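Local coordinates for sugar kinase MJ0406 (Methanococcus jannaschii, PDB 2C4E), which phosphorylates a wide range of nucleosides to nucleoside monophosphates, with ATP as the best phosphate donor and inosine, guanosine and cytidine as the favoured acceptors, at residues A[9-14]-A[142-147]; A[77-80]-A[84-87]; A[202-205]-A[210-213]. All coordinates share one frame; numbering follows the deposited sequence.

Interaction 1 of 3, residues A[9-14]-A[142-147]; sequences TCVGHT and EFNLKC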
loop_
_atom_site.group_PDB
_atom_site.type_symbol
_atom_site.label_atom_id
_atom_site.label_comp_id
_atom_site.label_asym_id
_atom_site.label_seq_id
_atom_site.Cartn_x
_atom_site.Cartn_y
_atom_site.Cartn_z
ATOM N N THR A 9 29.174 9.444 3.781
ATOM C CA THR A 9 27.856 10.050 3.751
ATOM C C THR A 9 27.036 9.341 2.687
ATOM O O THR A 9 27.511 9.150 1.577
ATOM C CB THR A 9 27.964 11.529 3.354
ATOM O OG1 THR A 9 28.791 12.243 4.291
ATOM C CG2 THR A 9 26.594 12.197 3.432
ATOM N N CYS A 10 25.841 8.887 3.041
ATOM C CA CYS A 10 24.907 8.322 2.083
ATOM C C CYS A 10 23.738 9.260 1.912
ATOM O O CYS A 10 23.115 9.639 2.894
ATOM C CB CYS A 10 24.374 6.989 2.572
ATOM S SG CYS A 10 25.668 5.740 2.689
ATOM N N VAL A 11 23.460 9.624 0.666
ATOM C CA VAL A 11 22.440 10.589 0.322
ATOM C C VAL A 11 21.370 9.859 -0.478
ATOM O O VAL A 11 21.657 9.096 -1.410
ATOM C CB VAL A 11 23.019 11.733 -0.554
ATOM C CG1 VAL A 11 21.928 12.681 -0.999
ATOM C CG2 VAL A 11 24.125 12.479 0.185
ATOM N N GLY A 12 20.128 10.065 -0.096
ATOM C CA GLY A 12 19.019 9.523 -0.848
ATOM C C GLY A 12 17.956 8.939 0.058
ATOM O O GLY A 12 17.839 9.292 1.231
ATOM N N HIS A 13 17.201 8.013 -0.493
ATOM C CA HIS A 13 16.022 7.497 0.188
ATOM C C HIS A 13 16.313 6.736 1.469
ATOM O O HIS A 13 17.145 5.834 1.499
ATOM C CB HIS A 13 15.250 6.591 -0.755
ATOM C CG HIS A 13 14.573 7.325 -1.865
ATOM N ND1 HIS A 13 13.882 8.502 -1.667
ATOM C CD2 HIS A 13 14.458 7.035 -3.181
ATOM C CE1 HIS A 13 13.386 8.915 -2.822
ATOM N NE2 HIS A 13 13.725 8.044 -3.756
ATOM N N THR A 14 15.577 7.127 2.505
ATOM C CA THR A 14 15.279 6.307 3.650
ATOM C C THR A 14 13.779 6.002 3.590
ATOM O O THR A 14 12.964 6.914 3.556
ATOM C CB THR A 14 15.651 7.071 4.926
ATOM O OG1 THR A 14 17.079 7.202 5.003
ATOM C CG2 THR A 14 15.257 6.284 6.154
ATOM N N GLU A 142 17.818 16.180 -9.018
ATOM C CA GLU A 142 18.345 17.548 -8.996
ATOM C C GLU A 142 19.169 17.771 -7.734
ATOM O O GLU A 142 20.268 18.338 -7.790
ATOM C CB GLU A 142 17.231 18.600 -9.108
ATOM C CG GLU A 142 17.737 20.030 -8.923
ATOM C CD GLU A 142 16.652 21.106 -8.906
ATOM O OE1 GLU A 142 15.478 20.839 -8.551
ATOM O OE2 GLU A 142 16.993 22.256 -9.237
ATOM N N PHE A 143 18.664 17.290 -6.602
ATOM C CA PHE A 143 19.389 17.435 -5.341
ATOM C C PHE A 143 20.659 16.581 -5.408
ATOM O O PHE A 143 21.726 17.003 -4.970
ATOM C CB PHE A 143 18.494 17.014 -4.173
ATOM C CG PHE A 143 19.134 17.169 -2.824
ATOM C CD1 PHE A 143 19.088 18.376 -2.156
ATOM C CD2 PHE A 143 19.778 16.100 -2.218
ATOM C CE1 PHE A 143 19.669 18.529 -0.897
ATOM C CE2 PHE A 143 20.358 16.252 -0.953
ATOM C CZ PHE A 143 20.304 17.470 -0.300
ATOM N N ASN A 144 20.557 15.404 -6.021
ATOM C CA ASN A 144 21.696 14.498 -6.135
ATOM C C ASN A 144 22.810 15.122 -6.972
ATOM O O ASN A 144 23.990 15.060 -6.594
ATOM C CB ASN A 144 21.278 13.145 -6.712
ATOM C CG ASN A 144 20.520 12.283 -5.702
ATOM O OD1 ASN A 144 19.897 11.255 -6.051
ATOM N ND2 ASN A 144 20.558 12.689 -4.470
ATOM N N LEU A 145 22.444 15.785 -8.065
ATOM C CA LEU A 145 23.449 16.503 -8.855
ATOM C C LEU A 145 24.075 17.629 -8.037
ATOM O O LEU A 145 25.297 17.834 -8.084
ATOM C CB LEU A 145 22.843 17.049 -10.151
ATOM C CG LEU A 145 23.772 17.859 -11.058
ATOM C CD1 LEU A 145 25.021 17.061 -11.466
ATOM C CD2 LEU A 145 23.025 18.329 -12.287
ATOM N N LYS A 146 23.276 18.370 -7.274
ATOM C CA LYS A 146 23.851 19.401 -6.413
ATOM C C LYS A 146 24.878 18.795 -5.472
ATOM O O LYS A 146 25.930 19.372 -5.260
ATOM C CB LYS A 146 22.795 20.115 -5.563
ATOM C CG LYS A 146 21.820 20.976 -6.330
ATOM C CD LYS A 146 20.811 21.574 -5.362
ATOM C CE LYS A 146 19.952 22.633 -6.016
ATOM N NZ LYS A 146 18.748 22.955 -5.190
ATOM N N CYS A 147 24.568 17.621 -4.918
ATOM C CA CYS A 147 25.480 16.943 -3.999
ATOM C C CYS A 147 26.784 16.578 -4.693
ATOM O O CYS A 147 27.864 16.848 -4.141
ATOM C CB CYS A 147 24.847 15.686 -3.407
ATOM S SG CYS A 147 23.530 16.037 -2.228
#

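Interaction 2 of 3, residues A[77-80]-A[84-87]; sequences YLKN and NISK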
loop_
_atom_site.group_PDB
_atom_site.type_symbol
_atom_site.label_atom_id
_atom_site.label_comp_id
_atom_site.label_asym_id
_atom_site.label_seq_id
_atom_site.Cartn_x
_atom_site.Cartn_y
_atom_site.Cartn_z
ATOM N N TYR A 77 16.005 2.657 15.795
ATOM C CA TYR A 77 16.836 1.635 15.149
ATOM C C TYR A 77 18.151 2.213 14.613
ATOM O O TYR A 77 19.219 1.638 14.821
ATOM C CB TYR A 77 16.006 0.996 14.027
ATOM C CG TYR A 77 16.716 0.147 12.992
ATOM C CD1 TYR A 77 16.911 -1.215 13.195
ATOM C CD2 TYR A 77 17.114 0.689 11.772
ATOM C CE1 TYR A 77 17.528 -2.003 12.229
ATOM C CE2 TYR A 77 17.723 -0.087 10.802
ATOM C CZ TYR A 77 17.930 -1.436 11.035
ATOM O OH TYR A 77 18.515 -2.220 10.077
ATOM N N LEU A 78 18.074 3.359 13.944
ATOM C CA LEU A 78 19.269 4.004 13.416
ATOM C C LEU A 78 20.117 4.594 14.542
ATOM O O LEU A 78 21.343 4.517 14.499
ATOM C CB LEU A 78 18.900 5.092 12.400
ATOM C CG LEU A 78 18.325 4.595 11.070
ATOM C CD1 LEU A 78 17.862 5.781 10.223
ATOM C CD2 LEU A 78 19.321 3.748 10.300
ATOM N N LYS A 79 19.462 5.173 15.548
ATOM C CA LYS A 79 20.179 5.738 16.683
ATOM C C LYS A 79 20.926 4.628 17.419
ATOM O O LYS A 79 22.068 4.814 17.834
ATOM C CB LYS A 79 19.223 6.476 17.631
ATOM C CG LYS A 79 18.840 7.876 17.161
ATOM C CD LYS A 79 17.859 8.537 18.136
ATOM C CE LYS A 79 17.329 9.856 17.595
ATOM N NZ LYS A 79 16.231 10.399 18.443
ATOM N N ASN A 80 20.293 3.462 17.533
ATOM C CA ASN A 80 20.873 2.328 18.256
ATOM C C ASN A 80 22.067 1.728 17.526
ATOM O O ASN A 80 22.966 1.161 18.155
ATOM C CB ASN A 80 19.810 1.250 18.537
ATOM C CG ASN A 80 18.969 1.558 19.763
ATOM O OD1 ASN A 80 19.169 2.569 20.441
ATOM N ND2 ASN A 80 18.015 0.677 20.060
ATOM N N ASN A 84 24.907 8.384 12.240
ATOM C CA ASN A 84 24.734 9.829 12.385
ATOM C C ASN A 84 23.568 10.248 11.496
ATOM O O ASN A 84 23.653 10.161 10.271
ATOM C CB ASN A 84 26.042 10.533 11.982
ATOM C CG ASN A 84 26.028 12.051 12.195
ATOM O OD1 ASN A 84 27.077 12.650 12.485
ATOM N ND2 ASN A 84 24.885 12.673 12.039
ATOM N N ILE A 85 22.469 10.670 12.116
ATOM C CA ILE A 85 21.291 11.103 11.375
ATOM C C ILE A 85 21.014 12.574 11.648
ATOM O O ILE A 85 19.886 13.031 11.500
ATOM C CB ILE A 85 20.078 10.227 11.728
ATOM C CG1 ILE A 85 19.840 10.208 13.254
ATOM C CG2 ILE A 85 20.295 8.840 11.200
ATOM C CD1 ILE A 85 18.499 9.693 13.664
ATOM N N SER A 86 22.071 13.294 12.027
ATOM C CA SER A 86 22.028 14.739 12.258
ATOM C C SER A 86 21.598 15.549 11.031
ATOM O O SER A 86 21.046 16.635 11.183
ATOM C CB SER A 86 23.389 15.244 12.782
ATOM O OG SER A 86 24.374 15.356 11.771
ATOM N N LYS A 87 21.827 15.016 9.829
ATOM C CA LYS A 87 21.490 15.727 8.590
ATOM C C LYS A 87 20.085 15.374 8.042
ATOM O O LYS A 87 19.698 15.892 6.999
ATOM C CB LYS A 87 22.556 15.507 7.512
ATOM C CG LYS A 87 23.918 16.176 7.794
ATOM C CD LYS A 87 25.009 15.628 6.888
ATOM C CE LYS A 87 26.266 16.482 6.925
ATOM N NZ LYS A 87 26.794 16.562 8.315
#

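Interaction 3 of 3, residues A[202-205]-A[210-213]; sequences DDYL and ALIV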
loop_
_atom_site.group_PDB
_atom_site.type_symbol
_atom_site.label_atom_id
_atom_site.label_comp_id
_atom_site.label_asym_id
_atom_site.label_seq_id
_atom_site.Cartn_x
_atom_site.Cartn_y
_atom_site.Cartn_z
ATOM N N ASP A 202 35.819 3.416 -22.384
ATOM C CA ASP A 202 36.907 4.390 -22.318
ATOM C C ASP A 202 36.377 5.815 -22.149
ATOM O O ASP A 202 37.042 6.654 -21.524
ATOM C CB ASP A 202 37.812 4.291 -23.554
ATOM C CG ASP A 202 38.767 3.108 -23.491
ATOM O OD1 ASP A 202 39.572 2.950 -24.424
ATOM O OD2 ASP A 202 38.792 2.278 -22.560
ATOM N N ASP A 203 35.195 6.090 -22.705
ATOM C CA ASP A 203 34.537 7.382 -22.475
ATOM C C ASP A 203 34.158 7.614 -21.017
ATOM O O ASP A 203 34.299 8.724 -20.526
ATOM C CB ASP A 203 33.304 7.546 -23.353
ATOM C CG ASP A 203 33.632 7.447 -24.824
ATOM O OD1 ASP A 203 34.286 8.372 -25.357
ATOM O OD2 ASP A 203 33.298 6.474 -25.528
ATOM N N TYR A 204 33.637 6.594 -20.337
ATOM C CA TYR A 204 33.412 6.712 -18.899
ATOM C C TYR A 204 34.705 6.989 -18.182
ATOM O O TYR A 204 34.744 7.809 -17.258
ATOM C CB TYR A 204 32.817 5.445 -18.314
ATOM C CG TYR A 204 31.402 5.202 -18.721
ATOM C CD1 TYR A 204 31.104 4.343 -19.773
ATOM C CD2 TYR A 204 30.350 5.804 -18.049
ATOM C CE1 TYR A 204 29.799 4.103 -20.153
ATOM C CE2 TYR A 204 29.042 5.567 -18.410
ATOM C CZ TYR A 204 28.768 4.713 -19.471
ATOM O OH TYR A 204 27.463 4.457 -19.835
ATOM N N LEU A 205 35.761 6.297 -18.579
ATOM C CA LEU A 205 37.016 6.370 -17.830
ATOM C C LEU A 205 37.772 7.681 -18.046
ATOM O O LEU A 205 38.716 7.965 -17.320
ATOM C CB LEU A 205 37.911 5.177 -18.162
ATOM C CG LEU A 205 37.361 3.825 -17.701
ATOM C CD1 LEU A 205 38.200 2.702 -18.291
ATOM C CD2 LEU A 205 37.333 3.739 -16.203
ATOM N N ALA A 210 36.630 4.882 -11.457
ATOM C CA ALA A 210 36.252 3.480 -11.507
ATOM C C ALA A 210 34.807 3.368 -11.916
ATOM O O ALA A 210 33.935 4.071 -11.386
ATOM C CB ALA A 210 36.463 2.797 -10.172
ATOM N N LEU A 211 34.570 2.491 -12.891
ATOM C CA LEU A 211 33.248 2.134 -13.327
ATOM C C LEU A 211 33.041 0.691 -12.897
ATOM O O LEU A 211 33.822 -0.176 -13.263
ATOM C CB LEU A 211 33.178 2.213 -14.862
ATOM C CG LEU A 211 32.021 1.484 -15.535
ATOM C CD1 LEU A 211 30.712 2.117 -15.113
ATOM C CD2 LEU A 211 32.193 1.513 -17.057
ATOM N N ILE A 212 31.997 0.447 -12.124
ATOM C CA ILE A 212 31.711 -0.854 -11.577
ATOM C C ILE A 212 30.367 -1.296 -12.127
ATOM O O ILE A 212 29.323 -0.690 -11.851
ATOM C CB ILE A 212 31.672 -0.822 -10.044
ATOM C CG1 ILE A 212 32.996 -0.262 -9.478
ATOM C CG2 ILE A 212 31.379 -2.239 -9.532
ATOM C CD1 ILE A 212 32.954 1.224 -9.141
ATOM N N VAL A 213 30.408 -2.321 -12.955
ATOM C CA VAL A 213 29.211 -2.880 -13.546
ATOM C C VAL A 213 28.890 -4.184 -12.838
ATOM O O VAL A 213 29.662 -5.142 -12.883
ATOM C CB VAL A 213 29.373 -3.111 -15.064
ATOM C CG1 VAL A 213 28.112 -3.729 -15.647
ATOM C CG2 VAL A 213 29.730 -1.805 -15.776
#

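Interaction 1 of 3, residues A[9-14]-A[142-147]
V11 does the touching with one methyl, CG1, which enters a three-sided seat formed by F143, N144 and C147. CG1 stands anti to the backbone N (chi1 176°), which places that methyl among the three helix side chains. It arrives at the edge of the F143 ring, near the ring plane, with V11 CG1 3.9 Å from F143 CE2, and the two side chains cross at about a right angle. One helical turn on, C147 SG closes the second side, also 3.9 Å from V11 CG1. The amide end of N144 slides past the valine in the opposite direction and makes the third side. F143 and C147 share this face of the helix, and C147 N donates to F143 O at 2.9 Å. This is the alpha/beta layering of the ribokinase fold: helix 141-151 runs in the beta-alpha-beta crossover from strand 131-136 to strand 156-159, and here it lies over the neighbouring strand 7-11; the pieces 142-147 and 9-11 run roughly antiparallel (153°), their axes 10.8 Å apart. C10, the preceding residue, packs on helix 44-54. At G12 the strand gives way to a loop, with backbone angles at which a side chain would jam against the preceding carbonyl oxygen, hence the glycine. The F143 ring is also met by the ring of Y121.

Interaction 2 of 3, residues A[77-80]-A[84-87]
The chain turns back after helix 73-80 with only three residues between the segments, and the backbones stay well separated, K79 CA and N84 CA lying 7.5 Å apart, so the space between them is bridged by side chains: L78 and K79 from the last turn of the helix, I85 from the irregular loop that follows. I85 reaches across with both of its branches. CG1 sits between the backbone N and the carbonyl carbon (chi1 55°), and this carries CD1 outward against the lysine while CG2 turns to the leucine. I85 CG2 packs 4.0 Å from L78 CD1 on the buried side. On the outer side I85 CD1 rests 4.0 Å from K79 CG and 4.1 Å from K79 CE, crossing the extended alkyl chain at about a right angle; the ammonium beyond forms a salt bridge with E75. N84 turns the other way: its ND2 gives a hydrogen bond to S86 OG (2.7 Å, 157°), nearly in the amide plane. Backbone bonds from N84 to S59 and L61 hold the loop to strand 58-62. Cutting I85 back to an alanine removes both branches and would probably leave L78 CD1 and the K79 methylenes without their partner, opening a gap between helix and loop. With no hydrogen bond crossing it, the contact relies on shape and burial of carbon, grading from the buried leucine to the exposed lysine.

Interaction 3 of 3, residues A[202-205]-A[210-213]
Y204 and L211 approach each other obliquely, and a single methyl does most of the work. L211 CD2 lies 4.1 Å from Y204 CD1 and equally 4.1 Å from Y204 CG, with Y204 CB at 4.2 Å, so it rests where the ring joins its stem rather than near the hydroxyl. Two torsions bring the groups together. The leucine has CG anti to its backbone N (chi1 162°), which brings CD2 against the tyrosine; the tyrosine has CG anti to the carbonyl carbon (chi1 -70°), which lays the ring alongside the strand instead of pointing it straight in. Both CB atoms start out toward the opposite segment.

L205 adds a looser touch from the other flank. Its CD2 comes to within 4.5 Å of L211 N, a loose van der Waals approach to the backbone; the L211 backbone pairs with Y223 of the next strand. The chain spacing fits such side-chain-mediated contact, with CA atoms 7.2 Å apart for Y204 and L211 and 7.0 Å apart for L205 and A210. No hydrogen bond links the segments; the phenol oxygen of Y204 bonds instead to S194 OG, which ties the far end of the ring to helix 187-197.

All three touching residues are buried in the alpha/beta core of the ribokinase fold. Helix 201-205 completes the connection that leaves strand 182-186, runs through helix 187-197 and returns as the parallel neighbour strand 210-214. Around the tyrosine, F199 meets the ring edge-to-face and L183 and M185 of strand 182-186 pack against it, while L211 also touches F190 and, on the antiparallel strand 220-223, Y223.

Overall arrangement
Interactions 1 and 3 both pack a helix on the large central sheet, at strands 7-11 and 210-214; their centres are about 21 Å apart and they do not touch. Interaction 2 falls within the chain span between the two halves of interaction 1, with centres about 17 Å apart and nearest atoms about 5 Å apart. It and interaction 3 lie on opposite sides of the chain's centre, their own centres about 33 Å apart. Each lies a shell or more back from a different part of the active site: the L78 side chain is about 9 Å from that of substrate-binding N47, N144 about 11 Å from F113 and Q163, and L211 about 9 Å from ATP-binding T214 and from R250, the probable transition-state stabiliser.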